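PDB 6DLH: alpha-1,4-endofucoidanase from Mariniflexile fucanivorans, which hydrolyses internal alpha-1,4 linkages of fucoidan by a retaining mechanism, as a member of glycoside hydrolase family 107, and binds calcium ions. Local coordinates for residues L46-L51 with K73-V78; A140-E145 with W423-T428; F342-S347 with I378-P383. One frame throughout, in Å; residues are numbered along the deposited sequence.

Contact 1: L46-L51 with K73-V78. With CA (calcium ion), chain H.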
loop_
_atom_site.group_PDB
_atom_site.type_symbol
_atom_site.label_atom_id
_atom_site.label_comp_id
_atom_site.label_asym_id
_atom_site.label_seq_id
_atom_site.Cartn_x
_atom_site.Cartn_y
_atom_site.Cartn_z
ATOM N N LEU A 46 9.993 -11.706 -13.530
ATOM C CA LEU A 46 8.620 -11.316 -13.803
ATOM C C LEU A 46 8.043 -10.618 -12.573
ATOM O O LEU A 46 7.994 -11.207 -11.492
ATOM C CB LEU A 46 7.820 -12.580 -14.142
ATOM C CG LEU A 46 6.309 -12.397 -14.291
ATOM C CD1 LEU A 46 5.993 -11.452 -15.448
ATOM C CD2 LEU A 46 5.634 -13.740 -14.521
ATOM N N GLY A 47 7.590 -9.371 -12.754
ATOM C CA GLY A 47 7.076 -8.585 -11.640
ATOM C C GLY A 47 5.623 -8.155 -11.829
ATOM O O GLY A 47 5.094 -8.193 -12.935
ATOM N N MET A 48 4.986 -7.752 -10.724
ATOM C CA MET A 48 3.611 -7.280 -10.721
ATOM C C MET A 48 3.570 -5.951 -9.970
ATOM O O MET A 48 4.583 -5.526 -9.408
ATOM C CB MET A 48 2.683 -8.290 -10.034
ATOM C CG MET A 48 2.859 -9.712 -10.534
ATOM S SD MET A 48 1.729 -10.898 -9.763
ATOM C CE MET A 48 0.201 -10.607 -10.656
ATOM N N LEU A 49 2.399 -5.297 -9.972
ATOM C CA LEU A 49 2.264 -3.995 -9.342
ATOM C C LEU A 49 1.045 -3.994 -8.431
ATOM O O LEU A 49 -0.050 -4.351 -8.867
ATOM C CB LEU A 49 2.132 -2.902 -10.412
ATOM C CG LEU A 49 1.899 -1.494 -9.858
ATOM C CD1 LEU A 49 3.111 -1.019 -9.074
ATOM C CD2 LEU A 49 1.565 -0.497 -10.965
ATOM N N TRP A 50 1.247 -3.548 -7.183
ATOM C CA TRP A 50 0.173 -3.434 -6.208
ATOM C C TRP A 50 0.153 -2.020 -5.636
ATOM O O TRP A 50 1.022 -1.641 -4.844
ATOM C CB TRP A 50 0.328 -4.510 -5.124
ATOM C CG TRP A 50 -0.864 -4.701 -4.241
ATOM C CD1 TRP A 50 -1.955 -5.485 -4.481
ATOM C CD2 TRP A 50 -1.066 -4.126 -2.937
ATOM N NE1 TRP A 50 -2.826 -5.431 -3.426
ATOM C CE2 TRP A 50 -2.310 -4.603 -2.464
ATOM C CE3 TRP A 50 -0.326 -3.251 -2.130
ATOM C CZ2 TRP A 50 -2.816 -4.241 -1.216
ATOM C CZ3 TRP A 50 -0.829 -2.894 -0.896
ATOM C CH2 TRP A 50 -2.059 -3.379 -0.452
ATOM N N LEU A 51 -0.827 -1.227 -6.084
ATOM C CA LEU A 51 -0.788 0.204 -5.830
ATOM C C LEU A 51 -2.180 0.701 -5.447
ATOM O O LEU A 51 -3.034 0.938 -6.301
ATOM C CB LEU A 51 -0.213 0.922 -7.060
ATOM C CG LEU A 51 -0.123 2.447 -7.001
ATOM C CD1 LEU A 51 0.717 2.907 -5.817
ATOM C CD2 LEU A 51 0.447 3.013 -8.299
ATOM N N LYS A 73 -1.696 -17.353 -5.386
ATOM C CA LYS A 73 -1.026 -18.517 -4.824
ATOM C C LYS A 73 -0.537 -19.445 -5.931
ATOM O O LYS A 73 0.537 -20.024 -5.815
ATOM C CB LYS A 73 -1.971 -19.313 -3.916
ATOM C CG LYS A 73 -1.869 -19.017 -2.426
ATOM C CD LYS A 73 -2.929 -19.742 -1.610
ATOM C CE LYS A 73 -2.561 -21.177 -1.303
ATOM N NZ LYS A 73 -1.554 -21.258 -0.215
ATOM N N ASP A 74 -1.328 -19.566 -7.001
ATOM C CA ASP A 74 -1.076 -20.531 -8.062
ATOM C C ASP A 74 -0.051 -20.009 -9.076
ATOM O O ASP A 74 0.329 -20.738 -9.991
ATOM C CB ASP A 74 -2.390 -20.971 -8.717
ATOM C CG ASP A 74 -2.290 -22.290 -9.461
ATOM O OD1 ASP A 74 -1.443 -23.115 -9.084
ATOM O OD2 ASP A 74 -3.053 -22.476 -10.422
ATOM N N ILE A 75 0.420 -18.765 -8.907
ATOM C CA ILE A 75 1.419 -18.205 -9.809
ATOM C C ILE A 75 2.821 -18.475 -9.267
ATOM O O ILE A 75 3.273 -17.818 -8.335
ATOM C CB ILE A 75 1.174 -16.705 -10.071
ATOM C CG1 ILE A 75 -0.276 -16.437 -10.493
ATOM C CG2 ILE A 75 2.167 -16.212 -11.111
ATOM C CD1 ILE A 75 -0.625 -14.968 -10.664
ATOM N N ARG A 76 3.528 -19.425 -9.883
ATOM C CA ARG A 76 4.724 -19.971 -9.262
ATOM C C ARG A 76 6.002 -19.341 -9.816
ATOM O O ARG A 76 7.046 -19.487 -9.181
ATOM C CB ARG A 76 4.729 -21.499 -9.382
ATOM C CG ARG A 76 3.499 -22.160 -8.770
ATOM C CD ARG A 76 3.678 -22.289 -7.272
ATOM N NE ARG A 76 3.285 -21.150 -6.467
ATOM C CZ ARG A 76 3.811 -20.826 -5.286
ATOM N NH1 ARG A 76 4.946 -21.364 -4.878
ATOM N NH2 ARG A 76 3.202 -19.940 -4.523
ATOM N N THR A 77 5.921 -18.661 -10.982
ATOM C CA THR A 77 7.118 -18.177 -11.663
ATOM C C THR A 77 7.333 -16.682 -11.464
ATOM O O THR A 77 8.380 -16.158 -11.850
ATOM C CB THR A 77 7.164 -18.522 -13.161
ATOM O OG1 THR A 77 6.044 -17.939 -13.832
ATOM C CG2 THR A 77 7.226 -20.013 -13.415
ATOM N N VAL A 78 6.354 -16.002 -10.861
ATOM C CA VAL A 78 6.494 -14.585 -10.567
ATOM C C VAL A 78 7.612 -14.388 -9.537
ATOM O O VAL A 78 7.821 -15.229 -8.668
ATOM C CB VAL A 78 5.156 -13.974 -10.109
ATOM C CG1 VAL A 78 4.587 -14.675 -8.872
ATOM C CG2 VAL A 78 5.272 -12.477 -9.885
HETATM CA CA CA H . 10.746 -16.336 -12.216
HETATM O O HOH W 1 10.369 -15.652 -14.532
HETATM O O HOH W 2 10.544 -18.443 -13.724
HETATM O O HOH W 3 10.956 -18.018 -10.573
HETATM O O HOH W 4 12.961 -16.202 -12.792
#
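V78 meets L46 and M48 mainly through one methyl group, CG2. Its CG2 lies 3.4 Å from the carbonyl O of L46. The same CG2 is 3.7 Å from CG of M48, and the two side chains cross at about a right angle. CG2 stands anti to the backbone N of V78, while CG1 takes the place between N and the carbonyl carbon (chi1 58°). M48 SD also comes near V78 CG2. The M48 chain then bends at chi3 (79°), which places CE within 4.4 Å of CD1 of I75. L46 closes the other end with CD2, 4.1 Å from CA of V78 and 4.3 Å from OG1 of T77. The touching side chains are buried, and the packing between them is mainly apolar.

T77 carries the polar side of the contact. Its carbonyl O binds a calcium ion at 2.4 Å, and four waters share the ion. D79 supplies OD2 to the same ion, and that oxygen also accepts a hydrogen bond from L46 N. The hydroxyl of T77 is bonded to D409 OD1, and D409 OD2 takes the backbone N-H of R76. D409 belongs to helix 399-415, whose F405 packs on both L46 and M48.

Strand 46-49 pairs with strand 80-84 just beyond, through M48 with Y80 and Q82. Loop 73-78 leads into strand 80-84.

The calcium ion has few protein ligands and much water around it. The carboxylate of D79 probably offsets part of the charge of the ion. By holding both the metal and L46 N, D79 couples the ion to the start of strand 46-49, while V78 and I75 of the loop pack on L46 and M48 of the strand.

Contact 2: A140-E145 with W423-T428; sequences AGLRTE and WSRQYT
G141 gives its carbonyl O to two backbone donors of the facing loop. Q426 N is 2.9 Å from G141 O and lies almost in line with the C=O bond. Y427 N is 3.0 Å from the same G141 O, well tilted from the carbonyl plane. Next to it, R425 NH2 donates to A140 O at 2.9 Å (N-H...O 155°), with that oxygen near the guanidinium plane. The R425 chain is extended from CG to NE and passes L142, whose CD2 is 3.6 Å from R425 CD. R425 NH1 is satisfied by I75 O.

R143 and Q426 meet on the other flank. R143 NH1 makes only a weak, long bond of 3.5 Å to Q426 OE1. The main partner of R143 is D221, in a salt bridge through NE. Q426 NE2 donates to OD1 of D79, a calcium ligand, so Q426 stands in the second shell of that metal. The Y427 hydroxyl lies 3.8 Å above the R143 guanidinium, over its centre. The same OH is 3.3 Å from R143 CG.

G141 has positive phi (88°) and ends helix 129-139 in a Schellman motif. After L142, strand 143-149 begins. This helix-to-strand loop docks against loop 423-428, which overlaps the first putative Ig region. It belongs to a parallel beta/alpha fold, consistent with a (beta/alpha)8-type catalytic domain like that of GH29.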
loop_
_atom_site.group_PDB
_atom_site.type_symbol
_atom_site.label_atom_id
_atom_site.label_comp_id
_atom_site.label_asym_id
_atom_site.label_seq_id
_atom_site.Cartn_x
_atom_site.Cartn_y
_atom_site.Cartn_z
ATOM N N ALA A 140 6.130 -14.991 1.147
ATOM C CA ALA A 140 5.478 -15.565 -0.023
ATOM C C ALA A 140 6.511 -15.936 -1.085
ATOM O O ALA A 140 6.154 -16.436 -2.153
ATOM C CB ALA A 140 4.437 -14.610 -0.558
ATOM N N GLY A 141 7.793 -15.691 -0.778
ATOM C CA GLY A 141 8.885 -16.117 -1.635
ATOM C C GLY A 141 9.238 -15.103 -2.726
ATOM O O GLY A 141 9.909 -15.464 -3.693
ATOM N N LEU A 142 8.846 -13.836 -2.528
ATOM C CA LEU A 142 8.950 -12.800 -3.550
ATOM C C LEU A 142 9.901 -11.685 -3.108
ATOM O O LEU A 142 9.948 -11.338 -1.933
ATOM C CB LEU A 142 7.550 -12.228 -3.824
ATOM C CG LEU A 142 6.541 -13.180 -4.480
ATOM C CD1 LEU A 142 5.122 -12.630 -4.395
ATOM C CD2 LEU A 142 6.903 -13.466 -5.932
ATOM N N ARG A 143 10.628 -11.111 -4.080
ATOM C CA ARG A 143 11.438 -9.913 -3.905
ATOM C C ARG A 143 10.540 -8.693 -4.074
ATOM O O ARG A 143 9.366 -8.835 -4.407
ATOM C CB ARG A 143 12.622 -9.918 -4.885
ATOM C CG ARG A 143 13.737 -10.870 -4.473
ATOM C CD ARG A 143 14.744 -11.240 -5.546
ATOM N NE ARG A 143 15.976 -10.519 -5.292
ATOM C CZ ARG A 143 17.127 -11.057 -4.905
ATOM N NH1 ARG A 143 17.436 -12.307 -5.215
ATOM N NH2 ARG A 143 17.973 -10.322 -4.215
ATOM N N THR A 144 11.083 -7.498 -3.807
ATOM C CA THR A 144 10.275 -6.286 -3.829
ATOM C C THR A 144 10.983 -5.184 -4.617
ATOM O O THR A 144 12.214 -5.128 -4.672
ATOM C CB THR A 144 9.894 -5.828 -2.413
ATOM O OG1 THR A 144 11.055 -5.230 -1.838
ATOM C CG2 THR A 144 9.439 -6.966 -1.528
ATOM N N GLU A 145 10.162 -4.330 -5.239
ATOM C CA GLU A 145 10.575 -3.125 -5.944
ATOM C C GLU A 145 9.746 -1.992 -5.357
ATOM O O GLU A 145 8.541 -2.152 -5.175
ATOM C CB GLU A 145 10.322 -3.282 -7.450
ATOM C CG GLU A 145 10.720 -2.077 -8.301
ATOM C CD GLU A 145 10.359 -2.141 -9.790
ATOM O OE1 GLU A 145 9.309 -2.741 -10.134
ATOM O OE2 GLU A 145 11.122 -1.577 -10.616
ATOM N N TRP A 423 12.552 -24.413 -9.010
ATOM C CA TRP A 423 11.982 -23.958 -7.752
ATOM C C TRP A 423 11.120 -22.718 -7.989
ATOM O O TRP A 423 11.350 -21.958 -8.928
ATOM C CB TRP A 423 13.094 -23.678 -6.733
ATOM C CG TRP A 423 13.730 -24.908 -6.160
ATOM C CD1 TRP A 423 14.740 -25.648 -6.708
ATOM C CD2 TRP A 423 13.403 -25.542 -4.909
ATOM N NE1 TRP A 423 15.059 -26.702 -5.889
ATOM C CE2 TRP A 423 14.257 -26.662 -4.777
ATOM C CE3 TRP A 423 12.476 -25.279 -3.893
ATOM C CZ2 TRP A 423 14.204 -27.508 -3.670
ATOM C CZ3 TRP A 423 12.420 -26.117 -2.801
ATOM C CH2 TRP A 423 13.277 -27.215 -2.692
ATOM N N SER A 424 10.143 -22.498 -7.104
ATOM C CA SER A 424 9.171 -21.435 -7.291
ATOM C C SER A 424 9.775 -20.072 -6.955
ATOM O O SER A 424 10.667 -19.970 -6.113
ATOM C CB SER A 424 7.925 -21.708 -6.490
ATOM O OG SER A 424 8.193 -21.691 -5.097
ATOM N N ARG A 425 9.284 -19.036 -7.647
ATOM C CA ARG A 425 9.512 -17.633 -7.316
ATOM C C ARG A 425 10.997 -17.351 -7.083
ATOM O O ARG A 425 11.827 -17.778 -7.878
ATOM C CB ARG A 425 8.595 -17.201 -6.169
ATOM C CG ARG A 425 7.138 -17.561 -6.409
ATOM C CD ARG A 425 6.215 -16.926 -5.397
ATOM N NE ARG A 425 4.832 -17.007 -5.845
ATOM C CZ ARG A 425 3.779 -16.588 -5.151
ATOM N NH1 ARG A 425 2.566 -16.657 -5.676
ATOM N NH2 ARG A 425 3.928 -16.119 -3.926
ATOM N N GLN A 426 11.308 -16.624 -5.999
ATOM C CA GLN A 426 12.672 -16.217 -5.681
ATOM C C GLN A 426 13.211 -16.931 -4.434
ATOM O O GLN A 426 14.413 -17.174 -4.350
ATOM C CB GLN A 426 12.773 -14.698 -5.526
ATOM C CG GLN A 426 12.727 -13.946 -6.850
ATOM C CD GLN A 426 13.962 -14.176 -7.681
ATOM O OE1 GLN A 426 15.071 -13.827 -7.282
ATOM N NE2 GLN A 426 13.778 -14.753 -8.860
ATOM N N TYR A 427 12.341 -17.272 -3.471
ATOM C CA TYR A 427 12.814 -17.920 -2.254
ATOM C C TYR A 427 11.894 -19.060 -1.829
ATOM O O TYR A 427 10.717 -19.073 -2.180
ATOM C CB TYR A 427 12.807 -16.947 -1.076
ATOM C CG TYR A 427 13.470 -15.609 -1.284
ATOM C CD1 TYR A 427 14.836 -15.499 -1.520
ATOM C CD2 TYR A 427 12.733 -14.438 -1.165
ATOM C CE1 TYR A 427 15.444 -14.257 -1.665
ATOM C CE2 TYR A 427 13.324 -13.193 -1.308
ATOM C CZ TYR A 427 14.684 -13.103 -1.555
ATOM O OH TYR A 427 15.249 -11.866 -1.693
ATOM N N THR A 428 12.442 -19.986 -1.026
ATOM C CA THR A 428 11.644 -20.952 -0.283
ATOM C C THR A 428 11.825 -20.672 1.208
ATOM O O THR A 428 12.901 -20.900 1.755
ATOM C CB THR A 428 11.994 -22.400 -0.665
ATOM O OG1 THR A 428 11.673 -22.607 -2.041
ATOM C CG2 THR A 428 11.271 -23.438 0.170
#

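Contact 3: F342-S347 with I378-P383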
loop_
_atom_site.group_PDB
_atom_site.type_symbol
_atom_site.label_atom_id
_atom_site.label_comp_id
_atom_site.label_asym_id
_atom_site.label_seq_id
_atom_site.Cartn_x
_atom_site.Cartn_y
_atom_site.Cartn_z
ATOM N N PHE A 342 11.503 -3.434 -18.307
ATOM C CA PHE A 342 10.354 -2.811 -18.945
ATOM C C PHE A 342 9.262 -2.626 -17.892
ATOM O O PHE A 342 9.073 -3.515 -17.060
ATOM C CB PHE A 342 9.932 -3.677 -20.141
ATOM C CG PHE A 342 8.852 -3.134 -21.051
ATOM C CD1 PHE A 342 8.668 -1.770 -21.228
ATOM C CD2 PHE A 342 8.045 -3.999 -21.775
ATOM C CE1 PHE A 342 7.683 -1.286 -22.081
ATOM C CE2 PHE A 342 7.069 -3.519 -22.636
ATOM C CZ PHE A 342 6.894 -2.163 -22.796
ATOM N N PHE A 343 8.567 -1.470 -17.936
ATOM C CA PHE A 343 7.449 -1.170 -17.047
ATOM C C PHE A 343 6.163 -0.932 -17.841
ATOM O O PHE A 343 5.616 0.169 -17.829
ATOM C CB PHE A 343 7.764 0.023 -16.133
ATOM C CG PHE A 343 6.846 0.209 -14.946
ATOM C CD1 PHE A 343 5.862 -0.723 -14.635
ATOM C CD2 PHE A 343 6.984 1.311 -14.116
ATOM C CE1 PHE A 343 5.038 -0.555 -13.531
ATOM C CE2 PHE A 343 6.173 1.472 -13.000
ATOM C CZ PHE A 343 5.192 0.548 -12.714
ATOM N N PRO A 344 5.594 -1.966 -18.503
ATOM C CA PRO A 344 4.372 -1.797 -19.297
ATOM C C PRO A 344 3.103 -1.809 -18.444
ATOM O O PRO A 344 3.153 -2.133 -17.257
ATOM C CB PRO A 344 4.404 -3.042 -20.196
ATOM C CG PRO A 344 5.040 -4.103 -19.316
ATOM C CD PRO A 344 6.083 -3.358 -18.502
ATOM N N LYS A 345 1.970 -1.452 -19.064
ATOM C CA LYS A 345 0.658 -1.551 -18.440
ATOM C C LYS A 345 -0.108 -2.708 -19.069
ATOM O O LYS A 345 -0.084 -2.868 -20.285
ATOM C CB LYS A 345 -0.234 -0.343 -18.756
ATOM C CG LYS A 345 0.432 1.017 -18.817
ATOM C CD LYS A 345 -0.531 2.080 -19.303
ATOM C CE LYS A 345 0.189 3.231 -19.972
ATOM N NZ LYS A 345 -0.685 4.422 -20.081
ATOM N N GLN A 346 -0.846 -3.450 -18.238
ATOM C CA GLN A 346 -1.603 -4.604 -18.695
ATOM C C GLN A 346 -2.988 -4.186 -19.193
ATOM O O GLN A 346 -3.503 -4.787 -20.131
ATOM C CB GLN A 346 -1.694 -5.644 -17.574
ATOM C CG GLN A 346 -2.407 -6.931 -17.975
ATOM C CD GLN A 346 -2.259 -7.986 -16.908
ATOM O OE1 GLN A 346 -1.855 -7.706 -15.774
ATOM N NE2 GLN A 346 -2.568 -9.221 -17.273
ATOM N N SER A 347 -3.581 -3.161 -18.559
ATOM C CA SER A 347 -4.888 -2.648 -18.946
ATOM C C SER A 347 -4.717 -1.572 -20.014
ATOM O O SER A 347 -3.603 -1.105 -20.243
ATOM C CB SER A 347 -5.621 -2.065 -17.774
ATOM O OG SER A 347 -5.316 -0.676 -17.632
ATOM N N ILE A 378 10.528 -7.603 -16.375
ATOM C CA ILE A 378 9.314 -6.843 -16.624
ATOM C C ILE A 378 8.527 -6.705 -15.324
ATOM O O ILE A 378 8.158 -7.706 -14.706
ATOM C CB ILE A 378 8.454 -7.490 -17.731
ATOM C CG1 ILE A 378 9.202 -7.567 -19.068
ATOM C CG2 ILE A 378 7.140 -6.724 -17.867
ATOM C CD1 ILE A 378 8.467 -8.343 -20.142
ATOM N N THR A 379 8.288 -5.448 -14.920
ATOM C CA THR A 379 7.257 -5.147 -13.945
ATOM C C THR A 379 5.960 -4.886 -14.700
ATOM O O THR A 379 5.793 -3.816 -15.270
ATOM C CB THR A 379 7.577 -3.884 -13.134
ATOM O OG1 THR A 379 8.894 -3.991 -12.600
ATOM C CG2 THR A 379 6.597 -3.664 -12.002
ATOM N N TRP A 380 5.050 -5.863 -14.720
ATOM C CA TRP A 380 3.757 -5.585 -15.317
ATOM C C TRP A 380 2.988 -4.646 -14.400
ATOM O O TRP A 380 2.918 -4.871 -13.193
ATOM C CB TRP A 380 2.967 -6.870 -15.596
ATOM C CG TRP A 380 3.329 -7.471 -16.918
ATOM C CD1 TRP A 380 4.124 -8.560 -17.144
ATOM C CD2 TRP A 380 2.951 -6.967 -18.209
ATOM N NE1 TRP A 380 4.233 -8.792 -18.488
ATOM C CE2 TRP A 380 3.531 -7.824 -19.166
ATOM C CE3 TRP A 380 2.161 -5.897 -18.643
ATOM C CZ2 TRP A 380 3.332 -7.643 -20.533
ATOM C CZ3 TRP A 380 1.965 -5.713 -19.993
ATOM C CH2 TRP A 380 2.554 -6.574 -20.919
ATOM N N GLY A 381 2.433 -3.589 -14.998
ATOM C CA GLY A 381 1.397 -2.819 -14.338
ATOM C C GLY A 381 0.111 -3.634 -14.332
ATOM O O GLY A 381 -0.669 -3.552 -15.281
ATOM N N THR A 382 -0.078 -4.418 -13.262
ATOM C CA THR A 382 -1.189 -5.341 -13.099
ATOM C C THR A 382 -2.352 -4.619 -12.432
ATOM O O THR A 382 -2.191 -4.076 -11.345
ATOM C CB THR A 382 -0.769 -6.550 -12.243
ATOM O OG1 THR A 382 -0.220 -6.072 -11.008
ATOM C CG2 THR A 382 0.234 -7.447 -12.936
ATOM N N PRO A 383 -3.563 -4.605 -13.038
ATOM C CA PRO A 383 -4.693 -3.851 -12.486
ATOM C C PRO A 383 -5.457 -4.545 -11.352
ATOM O O PRO A 383 -5.819 -5.721 -11.445
ATOM C CB PRO A 383 -5.628 -3.719 -13.699
ATOM C CG PRO A 383 -5.371 -4.977 -14.512
ATOM C CD PRO A 383 -3.901 -5.289 -14.297
HETATM O O HOH W 5 -2.953 -2.078 -15.826
#
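P344 sits on the face of W380. Its CG lies 3.5 Å from the centroid of the six-membered ring, 15° off the normal, a CH-pi contact. I378 CG2 covers the same face and is 3.6 Å from P344 CD. P344 CB in turn lies over the ring of F342, toward its rim. At the edge of W380, CZ3 comes to 3.5 Å from K345 O.

F343 packs edge-on. Its CG is anti to the backbone N (chi1 -165°), and CD1 reaches T379 O at 3.2 Å, near the ring plane. Backbone bonds run through this tight part. T379 N donates to F342 O, G381 N donates to P344 O at 2.8 Å, and Q346 N donates to G381 O. F342 and I378 form a parallel bridge, and a single bridge joins K345 with G381. G381 comes to 4.4 Å from K345, CA to CA, with no side chain of its own between the backbones.

The two ends of the Q346 amide differ. NE2 is bonded to Q404 OE1, but OE1 is buried with no polar partner in the model. OE1 rests instead against carbons, 3.5 Å from P383 CD and equally near T382 CG2.

Only S347 and P383 pack more loosely, though they too are buried. Their CA atoms are 6.6 Å apart, and their nearest side-chain atoms barely meet. Water 5 accepts from S347 N and can donate to G381 O, though other acceptors compete for its protons.

Segment 342-347 leaves strand 341-342, next to strand 377-379. F343 also bonds to G293 through the backbone. Helix 307-321 covers F342 through L315, V316 and M319. W380 NE1 is bonded to T368 of helix 361-372. Helix 399-415 takes the other end, with Y400 against S347 and P383 and F405 against T382.

In the fold
Following the chain, contact 1 closes first. It joins strand 46-49 to the loop after helix 66-71, over a short excursion. Contact 2 opens at 140-145 and closes only at 423-428, so it spans most of the catalytic domain. Contact 3 lies wholly within that span, and contact 1 precedes both. All three reach the same parallel sheet. Contact 1 meets contact 2 through a probable hydrogen bond from R425 N to R76 O. It meets contact 3 where G47 N faces I378 O, between neighbouring strands. E145 and T379 probably bond across contacts 2 and 3. Contact 2 ties the sheet to a loop that overlaps the first putative Ig region; contacts 1 and 3 join parts of the catalytic domain.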